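Putative phophotriesterase (Proteus mirabilis, PDB 3RHG) probably hydrolyses ester bonds, as a member of the phosphotriesterase family of the metallo-dependent hydrolases, with two zinc ions bound in its active site. Local coordinates at residues T91-T96 / A161-E166. Numbering follows the deposited sequence.
With ZN (zinc ion), chain B; ZN (zinc ion), chain C.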
ATOM      1  N   THR A  91      -2.656 -10.836 -24.290  1.00 20.49           N
ATOM      2  CA  THR A  91      -1.526 -11.745 -24.140  1.00 21.48           C
ATOM      3  C   THR A  91      -0.957 -11.646 -22.732  1.00 20.77           C
ATOM      4  O   THR A  91      -0.780 -10.540 -22.208  1.00 20.09           O
ATOM      5  CB  THR A  91      -0.421 -11.413 -25.174  1.00 19.47           C
ATOM      6  OG1 THR A  91      -0.979 -11.440 -26.508  1.00 20.96           O
ATOM      7  CG2 THR A  91       0.755 -12.401 -25.073  1.00 20.37           C
ATOM      8  N   ILE A  92      -0.645 -12.803 -22.137  1.00 18.51           N
ATOM      9  CA  ILE A  92      -0.034 -12.834 -20.807  1.00 16.80           C
ATOM     10  C   ILE A  92       1.061 -13.889 -20.767  1.00 17.50           C
ATOM     11  O   ILE A  92       0.905 -14.972 -21.356  1.00 19.81           O
ATOM     12  CB  ILE A  92      -1.109 -13.056 -19.682  1.00 19.12           C
ATOM     13  CG1 ILE A  92      -0.506 -12.836 -18.284  1.00 20.72           C
ATOM     14  CG2 ILE A  92      -1.764 -14.430 -19.802  1.00 22.13           C
ATOM     15  CD1 ILE A  92      -1.580 -12.679 -17.184  1.00 21.86           C
ATOM     16  N   VAL A  93       2.186 -13.559 -20.130  1.00 21.04           N
ATOM     17  CA  VAL A  93       3.311 -14.491 -20.016  1.00 17.40           C
ATOM     18  C   VAL A  93       3.392 -15.032 -18.599  1.00 16.14           C
ATOM     19  O   VAL A  93       3.479 -14.264 -17.648  1.00 18.78           O
ATOM     20  CB  VAL A  93       4.667 -13.802 -20.338  1.00 18.21           C
ATOM     21  CG1 VAL A  93       5.851 -14.784 -20.204  1.00 20.44           C
ATOM     22  CG2 VAL A  93       4.650 -13.200 -21.736  1.00 19.57           C
ATOM     23  N   ASP A  94       3.345 -16.353 -18.480  1.00 17.55           N
ATOM     24  CA  ASP A  94       3.583 -17.008 -17.201  1.00 18.57           C
ATOM     25  C   ASP A  94       5.083 -17.286 -17.113  1.00 16.85           C
ATOM     26  O   ASP A  94       5.607 -18.073 -17.907  1.00 19.34           O
ATOM     27  CB  ASP A  94       2.808 -18.322 -17.130  1.00 18.33           C
ATOM     28  CG  ASP A  94       3.123 -19.112 -15.877  1.00 20.63           C
ATOM     29  OD1 ASP A  94       2.488 -18.870 -14.848  1.00 24.85           O
ATOM     30  OD2 ASP A  94       3.992 -20.006 -15.939  1.00 25.92           O
ATOM     31  N   ALA A  95       5.757 -16.634 -16.165  1.00 17.92           N
ATOM     32  CA  ALA A  95       7.218 -16.703 -16.019  1.00 15.39           C
ATOM     33  C   ALA A  95       7.648 -17.813 -15.053  1.00 19.26           C
ATOM     34  O   ALA A  95       8.791 -17.824 -14.577  1.00 19.41           O
ATOM     35  CB  ALA A  95       7.774 -15.346 -15.570  1.00 17.24           C
ATOM     36  N   THR A  96       6.750 -18.769 -14.802  1.00 18.18           N
ATOM     37  CA  THR A  96       7.060 -19.899 -13.932  1.00 18.60           C
ATOM     38  C   THR A  96       7.800 -20.940 -14.766  1.00 16.81           C
ATOM     39  O   THR A  96       7.174 -21.810 -15.383  1.00 18.74           O
ATOM     40  CB  THR A  96       5.762 -20.508 -13.343  1.00 19.65           C
ATOM     41  OG1 THR A  96       4.903 -19.450 -12.882  1.00 19.44           O
ATOM     42  CG2 THR A  96       6.086 -21.449 -12.164  1.00 21.21           C
ATOM     43  N   ALA A 161       7.150 -23.793 -24.560  1.00 17.80           N
ATOM     44  CA  ALA A 161       7.418 -22.481 -23.990  1.00 16.51           C
ATOM     45  C   ALA A 161       7.718 -21.464 -25.081  1.00 18.28           C
ATOM     46  O   ALA A 161       8.170 -21.815 -26.180  1.00 20.21           O
ATOM     47  CB  ALA A 161       8.616 -22.571 -23.031  1.00 20.44           C
ATOM     48  N   GLY A 162       7.524 -20.191 -24.746  1.00 17.14           N
ATOM     49  CA  GLY A 162       7.833 -19.112 -25.692  1.00 16.85           C
ATOM     50  C   GLY A 162       8.752 -18.047 -25.099  1.00 17.00           C
ATOM     51  O   GLY A 162       9.049 -17.051 -25.765  1.00 19.75           O
ATOM     52  N   MET A 163       9.218 -18.261 -23.858  1.00 17.14           N
ATOM     53  CA  MET A 163      10.183 -17.358 -23.208  1.00 14.68           C
ATOM     54  C   MET A 163      11.157 -18.189 -22.391  1.00 15.72           C
ATOM     55  O   MET A 163      10.793 -19.235 -21.837  1.00 18.14           O
ATOM     56  CB  MET A 163       9.501 -16.377 -22.238  1.00 16.81           C
ATOM     57  CG  MET A 163      10.453 -15.317 -21.678  1.00 16.69           C
ATOM     58  SD  MET A 163       9.573 -13.995 -20.799  1.00 18.94           S
ATOM     59  CE  MET A 163       9.332 -14.775 -19.176  1.00 18.62           C
ATOM     60  N   ILE A 164      12.395 -17.721 -22.339  1.00 14.73           N
ATOM     61  CA  ILE A 164      13.400 -18.333 -21.473  1.00 16.24           C
ATOM     62  C   ILE A 164      13.407 -17.546 -20.167  1.00 16.80           C
ATOM     63  O   ILE A 164      13.613 -16.336 -20.171  1.00 17.50           O
ATOM     64  CB  ILE A 164      14.794 -18.310 -22.128  1.00 16.58           C
ATOM     65  CG1 ILE A 164      14.776 -19.106 -23.444  1.00 16.47           C
ATOM     66  CG2 ILE A 164      15.853 -18.849 -21.149  1.00 17.67           C
ATOM     67  CD1 ILE A 164      16.019 -18.876 -24.322  1.00 18.58           C
ATOM     68  N   GLY A 165      13.144 -18.219 -19.054  1.00 15.84           N
ATOM     69  CA  GLY A 165      13.105 -17.520 -17.761  1.00 17.02           C
ATOM     70  C   GLY A 165      12.017 -18.057 -16.860  1.00 16.94           C
ATOM     71  O   GLY A 165      11.424 -19.084 -17.181  1.00 18.05           O
ATOM     72  N   GLU A 166      11.781 -17.398 -15.719  1.00 17.77           N
ATOM     73  CA  GLU A 166      12.680 -16.366 -15.212  1.00 17.11           C
ATOM     74  C   GLU A 166      13.930 -17.014 -14.601  1.00 16.51           C
ATOM     75  O   GLU A 166      13.831 -17.905 -13.730  1.00 20.27           O
ATOM     76  CB  GLU A 166      11.976 -15.437 -14.221  1.00 17.51           C
ATOM     77  CG  GLU A 166      11.382 -16.100 -12.982  1.00 19.67           C
ATOM     78  CD  GLU A 166      10.775 -15.050 -12.041  1.00 19.98           C
ATOM     79  OE1 GLU A 166      11.532 -14.191 -11.552  1.00 20.02           O
ATOM     80  OE2 GLU A 166       9.549 -15.052 -11.816  1.00 21.12           O
TER
HETATM   81 ZN    ZN B 367       8.027 -13.664 -11.283  1.00 21.10          ZN
HETATM   82 ZN    ZN C 368      11.634 -13.291  -9.860  1.00 22.50          ZN
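The binuclear zinc centre at the mouth of the eight-stranded parallel (beta/alpha)8 barrel is where A95 and E166 meet. A95 follows directly on strand 89-94 and E166 lies on strand 163-168; strand 118-123 comes between the two in barrel order, and the side chains of V93 and M163 meet past it, both touching S122. E166 bridges the metals: OE2 binds the zinc ion of chain B at 2.1 Å, and OE1 binds the zinc ion of chain C at 1.9 Å. H23, H25 and D294 also hold the first metal, H199 and H229 the second. At chi1 59°, CG of E166 sits between the backbone N and the carbonyl carbon, and the chain then runs out extended to the metals.

One backbone hydrogen bond ties the two segments together, from E166 N to A95 O at 3.2 Å. The donor N belongs to the cis peptide joining G165 to E166, at the root of the bridging glutamate. CG of E166 also passes A95 O at 3.5 Å.

A95 is the middle residue of an Asx turn, in which T96 N donates to D94 OD2 from well above the carboxylate plane. T96 OG1 is hydrogen-bonded to ND1 of H25, making T96 a second-shell neighbour of the metal site.

Deeper in the barrel the contact turns apolar. V93 and A95 both turn their CB toward segment 161-166, where they meet M163, and the M163 and V93 side chains cross at about a right angle. The methionine chain, extended as far as SD, bends at chi3 (82°), and its methyl group reaches both partners: CE lies 4.0 Å from A95 CB and 3.6 Å from V93 CG1.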